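Local coordinates for protein MgGH51 (Meripilus giganteus, PDB 6ZPV) that probably releases terminal arabinose by hydrolysing alpha-L-arabinofuranosidic bonds, as a GH51 alpha-L-arabinofuranosidase (EC 3.2.1.55), at residues Glu429-Ser434 and Thr458-Phe463; Ala437-Leu440 and Ala445-Arg448; Leu449-Val454 and Asn589-Pro594; Leu482-His485 and Trp491-Asp494; Thr582-Ala587 and Gln595-Lys600. All blocks are in the same frame, centred on the assembly; numbering follows the deposited sequence.

Interaction 1: Glu429-Ser434 and Thr458-Phe463; sequences EYAAIS and TGEAAF
Glu460 OE2 accepts the backbone N-H of Ala432, 2.8 Å from N to OE2 with an N-H...O angle of 163°, so the bond is nearly straight. The oxygen uses its anti lone pair, the one turned away from OE1. A water adds a second grip: it donates to Glu460 OE2 at 2.7 Å and also to Ala432 O, tying one carboxylate oxygen to both polar atoms of the same residue. The methyl of Ala432 rests beside this oxygen, CB to Glu460 OE2 3.5 Å. With CG anti to the carbonyl carbon (chi1 -69°) and the chain extended beyond it, the carboxylate spans the gap from helix 454-469 to strand 424-432. The two elements form the seventh beta-alpha unit of the eight-stranded parallel barrel, their local axes 8.3 Å apart. With alanine at the position of Glu460, Ala432 N would probably lose its acceptor and Ser508 OG, now bonded to OE1, its partner. Farther along, the rings of Tyr430 and Phe463 meet obliquely, Tyr430 CD2 to Phe463 CD2 4.4 Å. Gln512 holds the Tyr430 hydroxyl, and Phe408 packs edge-to-face with Phe463.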
# COMPACT_ATOMS: atom_id res chain seq x y z
N GLU A 429 -10.68 -2.37 -6.86
CA GLU A 429 -9.62 -3.34 -7.13
C GLU A 429 -9.85 -3.82 -8.56
O GLU A 429 -10.92 -4.35 -8.88
CB GLU A 429 -9.71 -4.58 -6.21
CG GLU A 429 -9.56 -4.25 -4.73
CD GLU A 429 -9.73 -5.40 -3.77
OE1 GLU A 429 -9.49 -6.59 -4.18
OE2 GLU A 429 -10.16 -5.15 -2.62
N TYR A 430 -8.79 -3.80 -9.34
CA TYR A 430 -8.80 -4.51 -10.63
C TYR A 430 -7.38 -4.84 -11.01
O TYR A 430 -6.45 -4.11 -10.69
CB TYR A 430 -9.52 -3.73 -11.76
CG TYR A 430 -8.88 -2.42 -12.18
CD1 TYR A 430 -8.98 -1.27 -11.42
CD2 TYR A 430 -8.15 -2.36 -13.37
CE1 TYR A 430 -8.39 -0.09 -11.83
CE2 TYR A 430 -7.55 -1.19 -13.76
CZ TYR A 430 -7.66 -0.04 -13.02
OH TYR A 430 -7.09 1.12 -13.44
N ALA A 431 -7.24 -5.93 -11.78
CA ALA A 431 -5.97 -6.31 -12.39
C ALA A 431 -6.21 -7.48 -13.33
O ALA A 431 -7.05 -8.37 -13.06
CB ALA A 431 -4.94 -6.78 -11.36
N ALA A 432 -5.42 -7.52 -14.40
CA ALA A 432 -5.33 -8.73 -15.26
C ALA A 432 -4.28 -9.64 -14.65
O ALA A 432 -3.10 -9.31 -14.64
CB ALA A 432 -5.00 -8.31 -16.68
N ILE A 433 -4.71 -10.80 -14.13
CA ILE A 433 -3.86 -11.61 -13.24
C ILE A 433 -3.36 -12.90 -13.86
O ILE A 433 -2.45 -13.49 -13.26
CB ILE A 433 -4.54 -11.90 -11.90
CG1 ILE A 433 -5.70 -12.87 -12.01
CG2 ILE A 433 -4.95 -10.57 -11.24
CD1 ILE A 433 -6.18 -13.38 -10.65
N SER A 434 -3.96 -13.38 -14.95
CA SER A 434 -3.70 -14.71 -15.47
C SER A 434 -4.20 -14.76 -16.89
O SER A 434 -5.16 -14.03 -17.23
CB SER A 434 -4.48 -15.75 -14.64
OG SER A 434 -4.37 -17.04 -15.20
N THR A 458 -1.60 -3.55 -21.20
CA THR A 458 -2.34 -2.98 -22.34
C THR A 458 -3.82 -3.32 -22.28
O THR A 458 -4.67 -2.50 -22.65
CB THR A 458 -1.67 -3.39 -23.66
OG1 THR A 458 -1.66 -4.79 -23.89
CG2 THR A 458 -0.29 -2.83 -23.75
N GLY A 459 -4.19 -4.53 -21.83
CA GLY A 459 -5.60 -4.87 -21.63
C GLY A 459 -6.18 -3.99 -20.55
O GLY A 459 -7.30 -3.45 -20.73
N GLU A 460 -5.49 -3.82 -19.43
CA GLU A 460 -5.95 -2.90 -18.39
C GLU A 460 -6.13 -1.49 -18.96
O GLU A 460 -7.16 -0.84 -18.69
CB GLU A 460 -4.96 -2.86 -17.24
CG GLU A 460 -4.94 -4.16 -16.44
CD GLU A 460 -3.61 -4.45 -15.75
OE1 GLU A 460 -2.73 -3.56 -15.72
OE2 GLU A 460 -3.51 -5.56 -15.18
N ALA A 461 -5.21 -0.99 -19.76
CA ALA A 461 -5.29 0.34 -20.32
C ALA A 461 -6.52 0.45 -21.20
O ALA A 461 -7.23 1.49 -21.14
CB ALA A 461 -4.04 0.69 -21.07
N ALA A 462 -6.87 -0.55 -21.98
CA ALA A 462 -8.09 -0.51 -22.77
C ALA A 462 -9.31 -0.38 -21.84
O ALA A 462 -10.20 0.44 -22.09
CB ALA A 462 -8.17 -1.76 -23.65
N PHE A 463 -9.35 -1.19 -20.80
CA PHE A 463 -10.48 -1.08 -19.84
C PHE A 463 -10.49 0.33 -19.21
O PHE A 463 -11.60 0.89 -19.02
CB PHE A 463 -10.26 -2.15 -18.77
CG PHE A 463 -11.38 -2.29 -17.78
CD1 PHE A 463 -12.53 -2.99 -18.10
CD2 PHE A 463 -11.26 -1.83 -16.46
CE1 PHE A 463 -13.55 -3.16 -17.18
CE2 PHE A 463 -12.27 -2.00 -15.55
CZ PHE A 463 -13.39 -2.72 -15.90
O HOH W 1 -1.38 -7.01 -14.50

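Interaction 2: Ala437-Leu440 and Ala445-Arg448; sequences ANDL and ADGR
Arg448 overlaps the carbonyl of Leu440 with its side chain, CD lying 3.4 Å from Leu440 O. A bend in the chain at chi2 (74°) swings the guanidinium back past this oxygen, which it meets obliquely. The polar end is held by other atoms: NE bonds to Thr492 O, NH1 to Gly442 O, and the cation lies against the ring of Trp491. Both segments belong to the long loop that follows barrel strand 424-432 and leads to helix 454-469, and the contact draws two of its limbs together near the surface. Two waters bridge the segments. One molecule donates to Asp439 O at 2.7 Å and to Asp446 O at 2.9 Å, joining the backbones of the two segments. Another donates to the carboxylates, reaching Asp439 OD2 at 2.7 Å and Asp446 OD2 at the same 2.7 Å. The two acidic groups are turned 44° from each other, and Asp439 OD2 stands 4.1 Å from Asp446 OD2. Since both protons of that second water are spent on like-charged oxygens, it probably screens their repulsion, and their closeness may raise the proton affinity of one of the acids.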
# COMPACT_ATOMS: atom_id res chain seq x y z
N ALA A 437 -8.56 -18.42 -18.10
CA ALA A 437 -9.89 -17.96 -17.73
C ALA A 437 -10.55 -18.90 -16.73
O ALA A 437 -11.42 -18.45 -15.95
CB ALA A 437 -10.78 -17.82 -18.94
N ASN A 438 -10.28 -20.18 -16.76
CA ASN A 438 -10.95 -21.17 -15.91
C ASN A 438 -10.20 -21.46 -14.61
O ASN A 438 -10.73 -22.22 -13.78
CB ASN A 438 -11.29 -22.45 -16.67
CG ASN A 438 -12.37 -22.23 -17.67
OD1 ASN A 438 -13.44 -21.70 -17.37
ND2 ASN A 438 -12.15 -22.75 -18.85
N ASP A 439 -9.03 -20.85 -14.39
CA ASP A 439 -8.24 -21.06 -13.14
C ASP A 439 -7.46 -19.78 -12.84
O ASP A 439 -6.23 -19.82 -12.74
CB ASP A 439 -7.32 -22.28 -13.28
CG ASP A 439 -6.64 -22.72 -12.00
OD1 ASP A 439 -7.16 -22.38 -10.90
OD2 ASP A 439 -5.63 -23.44 -12.10
N LEU A 440 -8.15 -18.68 -12.78
CA LEU A 440 -7.50 -17.35 -12.68
C LEU A 440 -6.62 -17.21 -11.46
O LEU A 440 -5.58 -16.52 -11.54
CB LEU A 440 -8.58 -16.27 -12.59
CG LEU A 440 -9.32 -15.91 -13.89
CD1 LEU A 440 -10.59 -15.15 -13.57
CD2 LEU A 440 -8.48 -15.16 -14.89
N ALA A 445 2.55 -21.95 -13.42
CA ALA A 445 2.56 -23.02 -14.41
C ALA A 445 1.22 -23.14 -15.13
O ALA A 445 1.23 -23.54 -16.31
CB ALA A 445 2.97 -24.30 -13.76
N ASP A 446 0.13 -22.74 -14.49
CA ASP A 446 -1.25 -22.77 -15.04
C ASP A 446 -1.71 -21.35 -15.42
O ASP A 446 -2.92 -21.10 -15.44
CB ASP A 446 -2.17 -23.44 -14.01
CG ASP A 446 -1.88 -24.90 -13.81
OD1 ASP A 446 -1.40 -25.57 -14.72
OD2 ASP A 446 -2.10 -25.37 -12.68
N GLY A 447 -0.80 -20.45 -15.78
CA GLY A 447 -1.15 -19.20 -16.48
C GLY A 447 -1.15 -17.94 -15.60
O GLY A 447 -1.26 -16.83 -16.15
N ARG A 448 -0.95 -18.08 -14.29
CA ARG A 448 -0.89 -16.89 -13.42
C ARG A 448 0.32 -16.04 -13.75
O ARG A 448 1.43 -16.55 -14.00
CB ARG A 448 -0.82 -17.34 -11.97
CG ARG A 448 -0.94 -16.27 -10.93
CD ARG A 448 -2.36 -15.76 -10.80
NE ARG A 448 -2.57 -14.89 -9.64
CZ ARG A 448 -2.93 -15.32 -8.43
NH1 ARG A 448 -3.15 -16.61 -8.20
NH2 ARG A 448 -3.12 -14.44 -7.45
O HOH W 2 -3.80 -19.04 -13.54
O HOH W 3 -3.28 -23.75 -10.83

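Interaction 3: Leu449-Val454 and Asn589-Pro594; sequences LAFPTV and NTPEAP. With NAG (2-acetamido-2-deoxy-beta-D-glucopyranose), chain C; NAG (2-acetamido-2-deoxy-beta-D-glucopyranose), chain B.
Phe451 packs its ring on the backbone and proline of the loop 589-594, and here the contact is tight. The carbonyl oxygen of Asn589 sits over one ring face, 3.8 Å from Phe451 CG. At the far end Pro591 CD comes within 3.6 Å of Phe451 CZ at an oblique angle, and the Thr590 methyl also comes in obliquely, CG2 to Phe451 CD2 4.0 Å. A Thr590 chi1 of 67° places CG2 anti to the carbonyl carbon and OG1 between N and C, where OG1 accepts from Ala593 N, an ST motif that probably helps keep the methyl branch toward the ring. With an alanine here instead of Phe451, Pro591 CD and the Asn589 carbonyl would probably lose their cover and a gap would open between the loops. A looser link is made by one water, which donates to Pro452 O at 2.7 Å and accepts from Asn589 N. The solvent side belongs to Glu592, whose OE2 accepts from N2 of the chain C N-acetylglucosamine at 2.9 Å, almost straight at 172°; Pro591 CB touches C6 of the chain B sugar. Around this, Thr453 N-caps helix 454-469, Pro452 leans on helix 507-517, and Pro591 packs on Ile504 of strand 503-505.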
# COMPACT_ATOMS: atom_id res chain seq x y z
N LEU A 449 0.13 -14.72 -13.73
CA LEU A 449 1.26 -13.81 -14.00
C LEU A 449 2.05 -13.60 -12.72
O LEU A 449 1.50 -13.12 -11.70
CB LEU A 449 0.72 -12.50 -14.53
CG LEU A 449 -0.03 -12.57 -15.87
CD1 LEU A 449 -0.47 -11.23 -16.34
CD2 LEU A 449 0.70 -13.37 -16.95
N ALA A 450 3.35 -13.90 -12.74
CA ALA A 450 4.25 -13.62 -11.62
C ALA A 450 4.45 -12.10 -11.44
O ALA A 450 4.63 -11.66 -10.32
CB ALA A 450 5.56 -14.29 -11.83
N PHE A 451 4.47 -11.37 -12.58
CA PHE A 451 4.59 -9.91 -12.63
C PHE A 451 3.68 -9.45 -13.76
O PHE A 451 3.41 -10.20 -14.70
CB PHE A 451 6.05 -9.50 -12.94
CG PHE A 451 7.03 -9.84 -11.85
CD1 PHE A 451 7.12 -9.04 -10.73
CD2 PHE A 451 7.84 -10.96 -11.95
CE1 PHE A 451 7.97 -9.36 -9.68
CE2 PHE A 451 8.70 -11.30 -10.92
CZ PHE A 451 8.79 -10.45 -9.81
N PRO A 452 3.22 -8.19 -13.71
CA PRO A 452 2.48 -7.66 -14.84
C PRO A 452 3.31 -7.81 -16.13
O PRO A 452 4.55 -7.75 -16.09
CB PRO A 452 2.27 -6.19 -14.47
CG PRO A 452 2.32 -6.18 -12.94
CD PRO A 452 3.41 -7.21 -12.63
N THR A 453 2.64 -7.95 -17.24
CA THR A 453 3.25 -8.07 -18.56
C THR A 453 2.79 -6.91 -19.45
O THR A 453 1.91 -6.11 -19.11
CB THR A 453 2.90 -9.43 -19.21
OG1 THR A 453 1.47 -9.44 -19.36
CG2 THR A 453 3.38 -10.62 -18.38
N VAL A 454 3.39 -6.81 -20.62
CA VAL A 454 2.90 -5.83 -21.61
C VAL A 454 1.45 -6.16 -21.94
O VAL A 454 0.58 -5.28 -22.04
CB VAL A 454 3.80 -5.73 -22.82
CG1 VAL A 454 3.29 -4.67 -23.79
CG2 VAL A 454 5.24 -5.39 -22.44
N ASN A 589 8.90 -6.47 -16.20
CA ASN A 589 10.02 -6.00 -15.37
C ASN A 589 10.15 -6.94 -14.18
O ASN A 589 9.19 -7.24 -13.49
CB ASN A 589 9.80 -4.54 -14.96
CG ASN A 589 9.84 -3.66 -16.20
OD1 ASN A 589 10.67 -3.93 -17.10
ND2 ASN A 589 9.00 -2.63 -16.24
N THR A 590 11.37 -7.43 -13.96
CA THR A 590 11.63 -8.43 -12.90
C THR A 590 12.83 -8.01 -12.11
O THR A 590 13.55 -7.08 -12.45
CB THR A 590 11.96 -9.79 -13.54
OG1 THR A 590 13.20 -9.64 -14.23
CG2 THR A 590 10.89 -10.25 -14.49
N PRO A 591 13.11 -8.69 -10.96
CA PRO A 591 14.29 -8.30 -10.18
C PRO A 591 15.59 -8.42 -11.01
O PRO A 591 16.46 -7.55 -10.85
CB PRO A 591 14.27 -9.32 -9.02
CG PRO A 591 12.80 -9.54 -8.82
CD PRO A 591 12.23 -9.61 -10.21
N GLU A 592 15.62 -9.39 -11.93
CA GLU A 592 16.80 -9.60 -12.80
C GLU A 592 16.91 -8.55 -13.93
O GLU A 592 18.02 -8.27 -14.38
CB GLU A 592 16.82 -11.04 -13.32
CG GLU A 592 16.90 -12.03 -12.20
CD GLU A 592 15.73 -12.16 -11.24
OE1 GLU A 592 14.53 -12.01 -11.71
OE2 GLU A 592 16.03 -12.44 -9.98
N ALA A 593 15.78 -8.04 -14.36
CA ALA A 593 15.70 -7.10 -15.50
C ALA A 593 14.66 -6.05 -15.14
O ALA A 593 13.54 -6.07 -15.66
CB ALA A 593 15.41 -7.80 -16.82
N PRO A 594 14.96 -5.16 -14.20
CA PRO A 594 13.92 -4.33 -13.64
C PRO A 594 13.49 -3.18 -14.55
O PRO A 594 12.49 -2.55 -14.27
CB PRO A 594 14.56 -3.74 -12.37
CG PRO A 594 16.05 -3.82 -12.62
CD PRO A 594 16.23 -5.06 -13.45
C1 NAG C . 17.87 -13.77 -6.69
C2 NAG C . 18.83 -13.18 -7.73
C3 NAG C . 19.17 -14.16 -8.90
C4 NAG C . 19.67 -15.49 -8.34
C5 NAG C . 18.64 -15.94 -7.27
C6 NAG C . 18.95 -17.26 -6.60
C7 NAG C . 18.69 -10.79 -8.00
C8 NAG C . 18.01 -9.67 -8.79
N2 NAG C . 18.31 -12.02 -8.27
O3 NAG C . 20.11 -13.62 -9.84
O4 NAG C . 19.88 -16.45 -9.44
O5 NAG C . 18.39 -14.94 -6.19
O6 NAG C . 20.01 -17.02 -5.65
O7 NAG C . 19.61 -10.58 -7.19
C1 NAG B . 15.00 -12.23 -2.51
C2 NAG B . 16.13 -13.26 -2.27
C3 NAG B . 17.24 -13.15 -3.31
C4 NAG B . 16.65 -13.11 -4.73
C5 NAG B . 15.64 -12.04 -4.79
C6 NAG B . 15.00 -11.79 -6.19
C7 NAG B . 16.45 -14.07 0.02
C8 NAG B . 17.08 -13.71 1.32
N2 NAG B . 16.63 -13.12 -0.89
O3 NAG B . 18.13 -14.26 -3.16
O4 NAG B . 17.78 -12.86 -5.61
O5 NAG B . 14.59 -12.33 -3.85
O6 NAG B . 14.41 -13.02 -6.56
O7 NAG B . 15.90 -15.15 -0.16
O HOH W 4 6.16 -5.71 -15.28

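Interaction 4: Leu482-His485 and Trp491-Asp494; sequences LLQH and WTPD
Van der Waals contact carries most of the surface between Gln484 and Asp494, whose side chains cross at about a right angle. Asp494 OD2 lies against the aliphatic part of the glutamine and comes closest to its amide carbon, 3.3 Å from Gln484 CD, with the amide and carboxylate planes turned 57° apart. The beta carbon of Gln484 also meets Asp494 CB at 3.6 Å. Gln484 CG stands anti to its own backbone N (chi1 174°) and the chain is extended, which lays the amide across the acid and brings NE2 to the methyl of Thr492. Leu482 and Asp494 approach through their backbones. This pairing joins strand 483-485, an edge of a small three-stranded sheet, to the loop that leads into its parallel neighbour 496-498, and a cis peptide before Pro493 bends that loop. Among polar contacts, Gln484 OE1 and Asp494 OD2 are two acceptors 3.4 Å apart. The same OD2 lies 2.7 Å from Trp491 O, a spacing suggesting that the acid may carry a proton. A bridging water donates to Gln484 OE1 at 2.8 Å and accepts from Asp494 N at 2.9 Å. The amide is further fixed from outside, OE1 by Ser497 OG and NE2 by Thr489 OG1, while Thr492 OG1 bonds to Leu449 O.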
# COMPACT_ATOMS: atom_id res chain seq x y z
N LEU A 482 -1.15 -3.16 -4.74
CA LEU A 482 -0.20 -2.09 -5.02
C LEU A 482 1.23 -2.57 -4.94
O LEU A 482 2.03 -2.15 -5.80
CB LEU A 482 -0.49 -0.98 -4.04
CG LEU A 482 0.32 0.31 -4.22
CD1 LEU A 482 0.10 0.94 -5.57
CD2 LEU A 482 0.00 1.27 -3.11
N LEU A 483 1.57 -3.32 -3.88
CA LEU A 483 2.96 -3.52 -3.50
C LEU A 483 3.27 -4.99 -3.28
O LEU A 483 2.42 -5.77 -2.78
CB LEU A 483 3.28 -2.72 -2.24
CG LEU A 483 3.48 -1.23 -2.46
CD1 LEU A 483 3.49 -0.45 -1.19
CD2 LEU A 483 4.76 -0.96 -3.22
N GLN A 484 4.53 -5.34 -3.51
CA GLN A 484 5.03 -6.72 -3.34
C GLN A 484 6.48 -6.77 -2.89
O GLN A 484 7.38 -6.35 -3.66
CB GLN A 484 4.92 -7.48 -4.64
CG GLN A 484 5.53 -8.87 -4.64
CD GLN A 484 5.73 -9.45 -6.03
OE1 GLN A 484 5.69 -8.77 -7.03
NE2 GLN A 484 5.99 -10.75 -6.05
N HIS A 485 6.74 -7.38 -1.74
CA HIS A 485 8.11 -7.77 -1.35
C HIS A 485 8.40 -9.06 -2.08
O HIS A 485 7.73 -10.08 -1.88
CB HIS A 485 8.22 -7.98 0.17
CG HIS A 485 9.61 -7.98 0.61
ND1 HIS A 485 10.59 -8.80 0.04
CD2 HIS A 485 10.23 -7.16 1.51
CE1 HIS A 485 11.72 -8.47 0.65
NE2 HIS A 485 11.55 -7.48 1.56
N TRP A 491 0.35 -12.99 -3.21
CA TRP A 491 -0.52 -12.72 -4.37
C TRP A 491 0.31 -12.08 -5.49
O TRP A 491 1.11 -11.19 -5.15
CB TRP A 491 -1.64 -11.78 -3.99
CG TRP A 491 -2.65 -11.46 -5.05
CD1 TRP A 491 -2.51 -10.64 -6.12
CD2 TRP A 491 -3.97 -12.02 -5.18
NE1 TRP A 491 -3.65 -10.56 -6.85
CE2 TRP A 491 -4.57 -11.42 -6.30
CE3 TRP A 491 -4.67 -13.04 -4.52
CZ2 TRP A 491 -5.88 -11.71 -6.71
CZ3 TRP A 491 -5.97 -13.36 -4.90
CH2 TRP A 491 -6.53 -12.70 -6.00
N THR A 492 0.12 -12.49 -6.73
CA THR A 492 0.68 -11.82 -7.90
C THR A 492 -0.45 -11.69 -8.91
O THR A 492 -1.43 -12.43 -8.87
CB THR A 492 1.83 -12.62 -8.51
OG1 THR A 492 1.33 -13.86 -9.07
CG2 THR A 492 2.91 -12.94 -7.49
N PRO A 493 -0.30 -10.83 -9.92
CA PRO A 493 0.74 -9.82 -10.04
C PRO A 493 0.43 -8.58 -9.19
O PRO A 493 -0.69 -8.37 -8.74
CB PRO A 493 0.66 -9.47 -11.54
CG PRO A 493 -0.79 -9.57 -11.85
CD PRO A 493 -1.26 -10.75 -11.01
N ASP A 494 1.46 -7.78 -8.96
CA ASP A 494 1.40 -6.57 -8.13
C ASP A 494 1.94 -5.35 -8.87
O ASP A 494 2.81 -5.51 -9.74
CB ASP A 494 2.16 -6.84 -6.83
CG ASP A 494 1.66 -8.07 -6.14
OD1 ASP A 494 0.55 -8.05 -5.60
OD2 ASP A 494 2.42 -9.14 -6.22
O HOH W 5 4.00 -9.15 -9.23

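Interaction 5: Thr582-Ala587 and Gln595-Lys600; sequences TGPETA and QAIVPK
Ile597 is the side chain that buries most in this contact. Its CD1 turns mainly to Ala587 and Gly583, 3.7 Å from Ala587 CB, while CG2 lies 3.6 Å from Thr582 O, an oxygen that CD1 also approaches. CG1 stands beside the backbone N (chi1 -53°), which sends CG2 anti to that N. CD1 also lies 4.1 Å from Gly583 CA; a beta carbon modelled on that glycine would fall 2.6 Å from Ile597 CD1, a clash. Ala587 presents its methyl from the end of a type I turn that begins at Pro584, closed by the bond from Ala587 N to Pro584 O. Thr582 contributes its backbone. A water accepts from Thr582 N at 3.0 Å and donates to Val598 O at 2.7 Å, whereas the Thr582 hydroxyl is bonded to Phe617 O. Beyond the pair, Val454 of helix 454-469 and Thr507 of helix 507-517 also touch Ile597. The two segments are the start and finish of the long connection between antiparallel neighbours 575-582 and 600-605, the latter at the edge of the seven-stranded sheet, consistent with the C-terminal beta domain of GH51 enzymes.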
# COMPACT_ATOMS: atom_id res chain seq x y z
N THR A 582 5.57 -0.11 -24.69
CA THR A 582 5.33 -1.27 -25.57
C THR A 582 6.49 -2.26 -25.42
O THR A 582 7.44 -1.98 -24.67
CB THR A 582 5.13 -0.85 -27.04
OG1 THR A 582 4.66 -1.94 -27.82
CG2 THR A 582 6.36 -0.31 -27.68
N GLY A 583 6.36 -3.40 -25.99
CA GLY A 583 7.37 -4.45 -25.98
C GLY A 583 6.71 -5.77 -26.32
O GLY A 583 5.52 -5.83 -26.65
N PRO A 584 7.47 -6.87 -26.18
CA PRO A 584 6.90 -8.19 -26.43
C PRO A 584 5.70 -8.42 -25.51
O PRO A 584 5.73 -8.05 -24.33
CB PRO A 584 8.08 -9.14 -26.11
CG PRO A 584 9.32 -8.30 -26.33
CD PRO A 584 8.91 -6.90 -25.87
N GLU A 585 4.74 -9.19 -26.04
CA GLU A 585 3.47 -9.48 -25.34
C GLU A 585 3.70 -9.92 -23.89
O GLU A 585 3.04 -9.41 -22.99
CB GLU A 585 2.74 -10.57 -26.13
CG GLU A 585 1.37 -10.88 -25.55
CD GLU A 585 0.57 -11.88 -26.31
OE1 GLU A 585 1.04 -12.36 -27.40
OE2 GLU A 585 -0.62 -12.07 -25.94
N THR A 586 4.60 -10.88 -23.68
CA THR A 586 4.77 -11.47 -22.34
C THR A 586 5.94 -10.84 -21.58
O THR A 586 6.25 -11.35 -20.48
CB THR A 586 4.95 -12.98 -22.43
OG1 THR A 586 6.17 -13.30 -23.10
CG2 THR A 586 3.78 -13.67 -23.08
N ALA A 587 6.53 -9.76 -22.06
CA ALA A 587 7.63 -9.14 -21.34
C ALA A 587 7.15 -8.52 -20.03
O ALA A 587 6.05 -7.94 -19.97
CB ALA A 587 8.34 -8.08 -22.18
N GLN A 595 14.26 -2.91 -15.60
CA GLN A 595 13.96 -1.86 -16.57
C GLN A 595 13.88 -2.43 -17.98
O GLN A 595 14.17 -1.74 -18.99
CB GLN A 595 14.91 -0.68 -16.41
CG GLN A 595 14.80 0.00 -15.06
CD GLN A 595 15.66 1.22 -15.02
OE1 GLN A 595 16.87 1.12 -15.20
NE2 GLN A 595 15.05 2.36 -14.80
N ALA A 596 13.43 -3.66 -18.10
CA ALA A 596 13.25 -4.26 -19.43
C ALA A 596 12.26 -3.44 -20.26
O ALA A 596 12.47 -3.25 -21.48
CB ALA A 596 12.73 -5.68 -19.30
N ILE A 597 11.18 -2.98 -19.68
CA ILE A 597 10.06 -2.27 -20.35
C ILE A 597 9.81 -0.94 -19.66
O ILE A 597 9.28 -0.93 -18.54
CB ILE A 597 8.78 -3.10 -20.38
CG1 ILE A 597 8.96 -4.50 -20.97
CG2 ILE A 597 7.67 -2.36 -21.09
CD1 ILE A 597 9.37 -4.53 -22.40
N VAL A 598 10.22 0.15 -20.32
CA VAL A 598 10.02 1.51 -19.80
C VAL A 598 9.47 2.38 -20.91
O VAL A 598 9.70 2.14 -22.10
CB VAL A 598 11.32 2.06 -19.21
CG1 VAL A 598 11.79 1.18 -18.05
CG2 VAL A 598 12.37 2.23 -20.29
N PRO A 599 8.72 3.42 -20.56
CA PRO A 599 8.13 4.28 -21.58
C PRO A 599 9.22 5.09 -22.30
O PRO A 599 10.25 5.42 -21.71
CB PRO A 599 7.17 5.18 -20.81
CG PRO A 599 7.27 4.88 -19.46
CD PRO A 599 8.26 3.76 -19.21
N LYS A 600 8.93 5.46 -23.53
CA LYS A 600 9.77 6.36 -24.33
C LYS A 600 8.97 7.60 -24.66
O LYS A 600 7.81 7.51 -25.09
CB LYS A 600 10.22 5.64 -25.61
CG LYS A 600 10.90 4.27 -25.36
CD LYS A 600 12.04 4.10 -24.38
CE LYS A 600 12.54 2.66 -24.19
NZ LYS A 600 13.94 2.71 -23.68
O HOH W 6 8.23 1.07 -24.14

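How the interactions relate
Interaction 1 joins barrel strand 424-432 to helix 454-469; interaction 2 and segment 449-454 of interaction 3 lie in the loop between them. The loop is sewn to the strand end by Leu449 N, 2.9 Å from Ile433 O. Interaction 4 joins on through Thr492, whose OG1 lies 2.7 Å from Leu449 O and whose carbonyl O is 2.8 Å from Arg448 NE; its centre is about 11 Å from that of interaction 3. Interaction 5 is closer still, centres about 10 Å apart. Part of the junction between barrel and C-terminal beta domain runs through interaction 3 and its Val454 N to Ala587 O bond (3.0 Å) to interaction 5. Interaction 3 alone touches glycan; Gln484 stays about 9 Å from a bound N-acetylglucosamine.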